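Local coordinates for putative L-alanine-DL-glutamate epimerase (Burkholderia xenovorans, PDB 3GO2), which belongs to the mandelate racemase/muconate lactonizing enzyme family, binds magnesium and probably acts as a racemase or epimerase, at residues A98-T102 with L103-C107; I294-V298 with W299-K303. All blocks are in the same frame, centred on the assembly; numbering follows the deposited sequence.

How the interactions relate
Interaction 1 comes first along the chain: 98-107 holds the last turn of helix 82-103 and the loop leading toward strand 118-123, in the N-terminal domain of the enolase-type architecture. Interaction 2, residues 294-303, lies in the C-terminal barrel domain, where the short helix 293-296 follows strand 288-291 in the chain and passes into helix 298-310. The centres of interactions 1 and 2 are about 17 Å apart. The nearest atoms of interactions 1 and 2 are about 7 Å apart, without touching. The link runs through helix 82-103, whose end is interaction 1 and whose earlier side chains E92, N93 and L96 meet interaction 2. Both contacts also touch the second subunit, so they lie where the two domains and two chains converge.

Interaction 1. Residues A98-T102 with L103-C107; sequences AKAKT and LNVPC
The methyl of A100 faces the returning chain at the C-terminal end of helix 82-103, with its CB 3.6 Å from SG of C107 and 4.1 Å from CG2 of V105. This is the tightly packed side: V105 and C107 fold back over A100, and W375 also lies against C107. The turn that permits it is a Schellman motif. N104 leaves helical geometry with phi +61°, and the chain reverses so that V105 N meets A100 O at 3.0 Å in a nearly straight bond (175° at the hydrogen), although the donor sits above the carbonyl plane. L103 N keeps the ordinary helical bond to K99 O.

The outer side is looser. N104 N reaches K101 O only weakly, at 3.1 Å, and a water donates to both K101 O (2.8 Å) and OD1 of the exposed N104. Within the helix, T102 makes a firm side-chain bond: with OG1 beside the backbone N (chi1 -64°), it bonds A98 O at 2.8 Å, while T102 N approaches that oxygen from the opposite face of its plane.

The extended K99 chain carries NZ to M63 O and to a salt bridge with E109 of the second subunit; L103 packs on V105 of that subunit and V105 on its L103. The chemistry implies a helix end where backbone donors serve the carbonyls of K99 and A100, a weak bond and water that of K101, with apolar groups and a lysine-glutamate pair at the subunit interface.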
ATOM      1  N   ALA A  98      37.530 -14.562  22.810  1.00 13.16           N
ATOM      2  CA  ALA A  98      38.154 -15.833  23.201  1.00 13.84           C
ATOM      3  C   ALA A  98      38.445 -16.721  21.984  1.00 14.23           C
ATOM      4  O   ALA A  98      39.495 -17.368  21.896  1.00 13.84           O
ATOM      5  CB  ALA A  98      37.290 -16.562  24.227  1.00 13.84           C
ATOM      6  N   LYS A  99      37.522 -16.741  21.038  1.00 14.15           N
ATOM      7  CA  LYS A  99      37.703 -17.498  19.820  1.00 14.36           C
ATOM      8  C   LYS A  99      38.851 -16.953  18.979  1.00 14.00           C
ATOM      9  O   LYS A  99      39.694 -17.722  18.510  1.00 14.46           O
ATOM     10  CB  LYS A  99      36.422 -17.510  19.008  1.00 14.32           C
ATOM     11  CG  LYS A  99      36.521 -18.348  17.737  1.00 13.75           C
ATOM     12  CD  LYS A  99      35.153 -18.583  17.102  1.00 13.03           C
ATOM     13  CE  LYS A  99      35.194 -19.579  15.966  1.00 12.76           C
ATOM     14  NZ  LYS A  99      33.858 -20.028  15.405  1.00 13.68           N
ATOM     15  N   ALA A 100      38.885 -15.641  18.788  1.00 13.55           N
ATOM     16  CA  ALA A 100      39.958 -15.024  18.042  1.00 14.30           C
ATOM     17  C   ALA A 100      41.308 -15.276  18.725  1.00 13.82           C
ATOM     18  O   ALA A 100      42.271 -15.618  18.062  1.00 14.39           O
ATOM     19  CB  ALA A 100      39.718 -13.515  17.875  1.00 14.06           C
ATOM     20  N   LYS A 101      41.367 -15.143  20.047  1.00 13.73           N
ATOM     21  CA  LYS A 101      42.622 -15.428  20.774  1.00 13.83           C
ATOM     22  C   LYS A 101      43.034 -16.891  20.612  1.00 15.00           C
ATOM     23  O   LYS A 101      44.247 -17.222  20.468  1.00 15.51           O
ATOM     24  CB  LYS A 101      42.478 -15.032  22.247  1.00 13.61           C
ATOM     25  CG  LYS A 101      42.589 -13.515  22.456  1.00 13.80           C
ATOM     26  CD  LYS A 101      42.067 -13.106  23.831  1.00 13.49           C
ATOM     27  CE  LYS A 101      42.346 -11.676  24.106  1.00 14.42           C
ATOM     28  NZ  LYS A 101      41.713 -11.201  25.397  1.00 14.54           N
ATOM     29  N   THR A 102      42.055 -17.785  20.638  1.00 14.68           N
ATOM     30  CA  THR A 102      42.339 -19.228  20.477  1.00 15.42           C
ATOM     31  C   THR A 102      42.975 -19.486  19.119  1.00 16.00           C
ATOM     32  O   THR A 102      43.912 -20.317  19.001  1.00 16.12           O
ATOM     33  CB  THR A 102      41.065 -20.078  20.651  1.00 16.01           C
ATOM     34  OG1 THR A 102      40.566 -19.933  21.987  1.00 15.88           O
ATOM     35  CG2 THR A 102      41.328 -21.533  20.395  1.00 16.47           C
ATOM     36  N   LEU A 103      42.496 -18.782  18.097  1.00 15.34           N
ATOM     37  CA  LEU A 103      43.038 -18.904  16.721  1.00 16.70           C
ATOM     38  C   LEU A 103      44.180 -17.941  16.387  1.00 16.60           C
ATOM     39  O   LEU A 103      44.730 -17.975  15.263  1.00 16.49           O
ATOM     40  CB  LEU A 103      41.895 -18.754  15.707  1.00 16.04           C
ATOM     41  CG  LEU A 103      40.761 -19.760  15.801  1.00 16.66           C
ATOM     42  CD1 LEU A 103      39.620 -19.377  14.839  1.00 16.45           C
ATOM     43  CD2 LEU A 103      41.297 -21.193  15.509  1.00 20.17           C
ATOM     44  N   ASN A 104      44.577 -17.130  17.377  1.00 16.49           N
ATOM     45  CA  ASN A 104      45.703 -16.207  17.276  1.00 16.72           C
ATOM     46  C   ASN A 104      45.531 -15.166  16.193  1.00 15.94           C
ATOM     47  O   ASN A 104      46.452 -14.894  15.395  1.00 16.09           O
ATOM     48  CB  ASN A 104      47.014 -16.972  17.061  1.00 17.39           C
ATOM     49  CG  ASN A 104      48.227 -16.158  17.423  1.00 19.58           C
ATOM     50  OD1 ASN A 104      48.225 -15.414  18.411  1.00 23.39           O
ATOM     51  ND2 ASN A 104      49.287 -16.304  16.633  1.00 22.67           N
ATOM     52  N   VAL A 105      44.331 -14.599  16.131  1.00 14.49           N
ATOM     53  CA  VAL A 105      44.028 -13.578  15.153  1.00 14.52           C
ATOM     54  C   VAL A 105      43.284 -12.414  15.793  1.00 14.78           C
ATOM     55  O   VAL A 105      42.592 -12.594  16.798  1.00 14.54           O
ATOM     56  CB  VAL A 105      43.158 -14.143  13.999  1.00 14.90           C
ATOM     57  CG1 VAL A 105      43.907 -15.216  13.243  1.00 16.90           C
ATOM     58  CG2 VAL A 105      41.826 -14.700  14.514  1.00 14.62           C
ATOM     59  N   PRO A 106      43.368 -11.222  15.185  1.00 14.04           N
ATOM     60  CA  PRO A 106      42.496 -10.125  15.627  1.00 14.28           C
ATOM     61  C   PRO A 106      41.054 -10.468  15.338  1.00 14.23           C
ATOM     62  O   PRO A 106      40.768 -11.225  14.428  1.00 14.33           O
ATOM     63  CB  PRO A 106      42.903  -8.944  14.735  1.00 14.34           C
ATOM     64  CG  PRO A 106      44.121  -9.387  14.021  1.00 16.67           C
ATOM     65  CD  PRO A 106      44.190 -10.842  14.018  1.00 14.56           C
ATOM     66  N   CYS A 107      40.127  -9.873  16.064  1.00 13.68           N
ATOM     67  CA  CYS A 107      38.722 -10.247  15.867  1.00 14.16           C
ATOM     68  C   CYS A 107      38.201  -9.986  14.455  1.00 14.05           C
ATOM     69  O   CYS A 107      37.363 -10.754  13.973  1.00 14.16           O
ATOM     70  CB  CYS A 107      37.829  -9.582  16.888  1.00 13.73           C
ATOM     71  SG  CYS A 107      37.805 -10.496  18.466  1.00 15.43           S
TER
HETATM   72  O   HOH W   1      46.472 -15.544  20.799  1.00 25.81           O

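Interaction 2. Residues I294-V298 with W299-K303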
ATOM      1  N   ILE A 294      27.921  -3.127  20.882  1.00 12.01           N
ATOM      2  CA  ILE A 294      28.130  -3.460  22.288  1.00 12.16           C
ATOM      3  C   ILE A 294      26.848  -4.113  22.858  1.00 12.65           C
ATOM      4  O   ILE A 294      26.891  -5.129  23.561  1.00 13.27           O
ATOM      5  CB  ILE A 294      28.495  -2.176  23.078  1.00 12.98           C
ATOM      6  CG1 ILE A 294      29.737  -1.493  22.500  1.00 13.71           C
ATOM      7  CG2 ILE A 294      28.649  -2.480  24.564  1.00 12.96           C
ATOM      8  CD1 ILE A 294      30.928  -2.424  22.219  1.00 14.86           C
ATOM      9  N   TRP A 295      25.708  -3.527  22.527  1.00 12.12           N
ATOM     10  CA  TRP A 295      24.410  -4.071  22.864  1.00 11.83           C
ATOM     11  C   TRP A 295      24.070  -5.365  22.082  1.00 11.85           C
ATOM     12  O   TRP A 295      23.593  -6.347  22.653  1.00 12.40           O
ATOM     13  CB  TRP A 295      23.352  -3.020  22.526  1.00 12.02           C
ATOM     14  CG  TRP A 295      23.198  -1.949  23.547  1.00 11.87           C
ATOM     15  CD1 TRP A 295      24.109  -1.559  24.485  1.00 13.76           C
ATOM     16  CD2 TRP A 295      22.037  -1.143  23.752  1.00 12.49           C
ATOM     17  NE1 TRP A 295      23.578  -0.557  25.271  1.00 14.14           N
ATOM     18  CE2 TRP A 295      22.305  -0.289  24.835  1.00 13.43           C
ATOM     19  CE3 TRP A 295      20.791  -1.065  23.115  1.00 12.95           C
ATOM     20  CZ2 TRP A 295      21.362   0.630  25.313  1.00 13.15           C
ATOM     21  CZ3 TRP A 295      19.856  -0.168  23.606  1.00 13.34           C
ATOM     22  CH2 TRP A 295      20.154   0.671  24.678  1.00 15.42           C
ATOM     23  N   ASN A 296      24.252  -5.330  20.759  1.00 12.18           N
ATOM     24  CA  ASN A 296      23.786  -6.440  19.893  1.00 12.13           C
ATOM     25  C   ASN A 296      24.681  -7.669  19.883  1.00 12.47           C
ATOM     26  O   ASN A 296      24.229  -8.786  19.618  1.00 12.11           O
ATOM     27  CB  ASN A 296      23.594  -5.941  18.456  1.00 12.90           C
ATOM     28  CG  ASN A 296      22.235  -5.332  18.233  1.00 12.73           C
ATOM     29  OD1 ASN A 296      21.276  -6.049  17.933  1.00 12.02           O
ATOM     30  ND2 ASN A 296      22.157  -4.012  18.312  1.00 12.37           N
ATOM     31  N   GLY A 297      25.967  -7.457  20.175  1.00 11.84           N
ATOM     32  CA  GLY A 297      27.007  -8.403  19.809  1.00 12.13           C
ATOM     33  C   GLY A 297      27.479  -8.082  18.411  1.00 11.98           C
ATOM     34  O   GLY A 297      26.691  -7.749  17.509  1.00 12.21           O
ATOM     35  N   VAL A 298      28.782  -8.178  18.193  1.00 12.35           N
ATOM     36  CA  VAL A 298      29.321  -7.880  16.890  1.00 12.04           C
ATOM     37  C   VAL A 298      28.883  -8.859  15.798  1.00 12.38           C
ATOM     38  O   VAL A 298      28.727  -8.442  14.645  1.00 12.25           O
ATOM     39  CB  VAL A 298      30.899  -7.763  16.980  1.00 12.15           C
ATOM     40  CG1 VAL A 298      31.548  -7.801  15.603  1.00 13.08           C
ATOM     41  CG2 VAL A 298      31.268  -6.491  17.750  1.00 12.20           C
ATOM     42  N   TRP A 299      28.678 -10.138  16.124  1.00 12.25           N
ATOM     43  CA  TRP A 299      28.290 -11.101  15.091  1.00 12.90           C
ATOM     44  C   TRP A 299      26.898 -10.764  14.607  1.00 12.77           C
ATOM     45  O   TRP A 299      26.635 -10.734  13.408  1.00 13.65           O
ATOM     46  CB  TRP A 299      28.359 -12.532  15.617  1.00 13.18           C
ATOM     47  CG  TRP A 299      28.305 -13.558  14.545  1.00 13.01           C
ATOM     48  CD1 TRP A 299      27.255 -14.356  14.222  1.00 14.21           C
ATOM     49  CD2 TRP A 299      29.361 -13.893  13.638  1.00 13.30           C
ATOM     50  NE1 TRP A 299      27.607 -15.195  13.179  1.00 16.62           N
ATOM     51  CE2 TRP A 299      28.894 -14.918  12.810  1.00 14.16           C
ATOM     52  CE3 TRP A 299      30.674 -13.449  13.485  1.00 13.73           C
ATOM     53  CZ2 TRP A 299      29.698 -15.492  11.810  1.00 12.93           C
ATOM     54  CZ3 TRP A 299      31.449 -14.024  12.514  1.00 14.90           C
ATOM     55  CH2 TRP A 299      30.963 -15.024  11.697  1.00 14.72           C
ATOM     56  N   GLN A 300      26.001 -10.469  15.541  1.00 12.34           N
ATOM     57  CA  GLN A 300      24.662 -10.049  15.171  1.00 12.31           C
ATOM     58  C   GLN A 300      24.705  -8.721  14.401  1.00 12.32           C
ATOM     59  O   GLN A 300      23.927  -8.531  13.466  1.00 12.90           O
ATOM     60  CB  GLN A 300      23.771  -9.918  16.417  1.00 12.16           C
ATOM     61  CG  GLN A 300      23.665 -11.169  17.292  1.00 12.86           C
ATOM     62  CD  GLN A 300      23.460 -12.446  16.506  1.00 13.31           C
ATOM     63  OE1 GLN A 300      22.565 -12.518  15.663  1.00 13.62           O
ATOM     64  NE2 GLN A 300      24.327 -13.435  16.728  1.00 11.93           N
ATOM     65  N   SER A 301      25.632  -7.837  14.767  1.00 11.26           N
ATOM     66  CA  SER A 301      25.760  -6.543  14.113  1.00 12.21           C
ATOM     67  C   SER A 301      26.214  -6.684  12.670  1.00 12.86           C
ATOM     68  O   SER A 301      25.845  -5.853  11.842  1.00 12.44           O
ATOM     69  CB  SER A 301      26.718  -5.633  14.889  1.00 12.04           C
ATOM     70  OG  SER A 301      26.213  -5.457  16.189  1.00 11.69           O
ATOM     71  N   MET A 302      27.013  -7.714  12.357  1.00 12.66           N
ATOM     72  CA  MET A 302      27.383  -7.966  10.959  1.00 12.38           C
ATOM     73  C   MET A 302      26.134  -8.289  10.105  1.00 12.73           C
ATOM     74  O   MET A 302      26.006  -7.844   8.947  1.00 12.41           O
ATOM     75  CB  MET A 302      28.436  -9.096  10.849  1.00 12.24           C
ATOM     76  CG  MET A 302      29.775  -8.791  11.507  1.00 13.18           C
ATOM     77  SD  MET A 302      30.636  -7.247  11.065  1.00  7.99           S
ATOM     78  CE  MET A 302      31.006  -7.682   9.337  1.00 16.17           C
ATOM     79  N   LYS A 303      25.190  -9.035  10.690  1.00 12.64           N
ATOM     80  CA  LYS A 303      23.936  -9.347  10.037  1.00 12.47           C
ATOM     81  C   LYS A 303      23.141  -8.058   9.706  1.00 11.61           C
ATOM     82  O   LYS A 303      22.655  -7.865   8.573  1.00 12.35           O
ATOM     83  CB  LYS A 303      23.090 -10.281  10.918  1.00 11.59           C
ATOM     84  CG  LYS A 303      23.718 -11.642  11.233  1.00 13.37           C
ATOM     85  CD  LYS A 303      22.827 -12.443  12.178  1.00 13.46           C
ATOM     86  CE  LYS A 303      23.491 -13.741  12.581  1.00 15.41           C
ATOM     87  NZ  LYS A 303      22.634 -14.487  13.602  1.00 14.89           N
TER
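A glycine N-cap joins two helices here in the C-terminal, TIM-barrel-like domain of this enolase-superfamily protein: helix 293-296 ends at G297, and helix 298-310 begins immediately after it. G297 has phi +87° and psi 140°, a conformation in which a beta carbon would collide with the carbonyl oxygen of N296. Its own carbonyl then points into the first turn of the new helix, where S301 grips it twice. S301 N donates to G297 O at 2.9 Å, whereas S301 OG donates to G297 O at 2.7 Å from well above the carbonyl plane. The hydroxyl gets there because OG lies beside the backbone N (chi1 -60°), folded back toward the helix start; S301 OG also lies 3.5 Å from CB of N296, the last residue of the preceding helix.

One residue on, M302 N bonds V298 O, and the bent methionine chain brings CG of M302 to 3.3 Å from V298 O, beyond the outer end of the carbonyl. V298 itself points away from this turn, to L96 of helix 82-103, I328 and W375, while V298 N donates to OD1 of N93. The N296 amide is held from outside, ND2 by the carbonyls of D292 and L271 and OD1 by G273 N. The N296 side chain lies about 8 Å from that of the magnesium ligand E269 and about 9 Å from a bound magnesium ion, near the metal site but not touching E269.

Q300 lays its CB and CG against N296 O, CG at 3.4 Å, then bends at chi2. Its NE2 reaches the edge of the W299 ring in plane and bonds E92 and E66, while Q300 OE1 accepts from K303 NZ, itself salt-bridged to E66, at 2.9 Å.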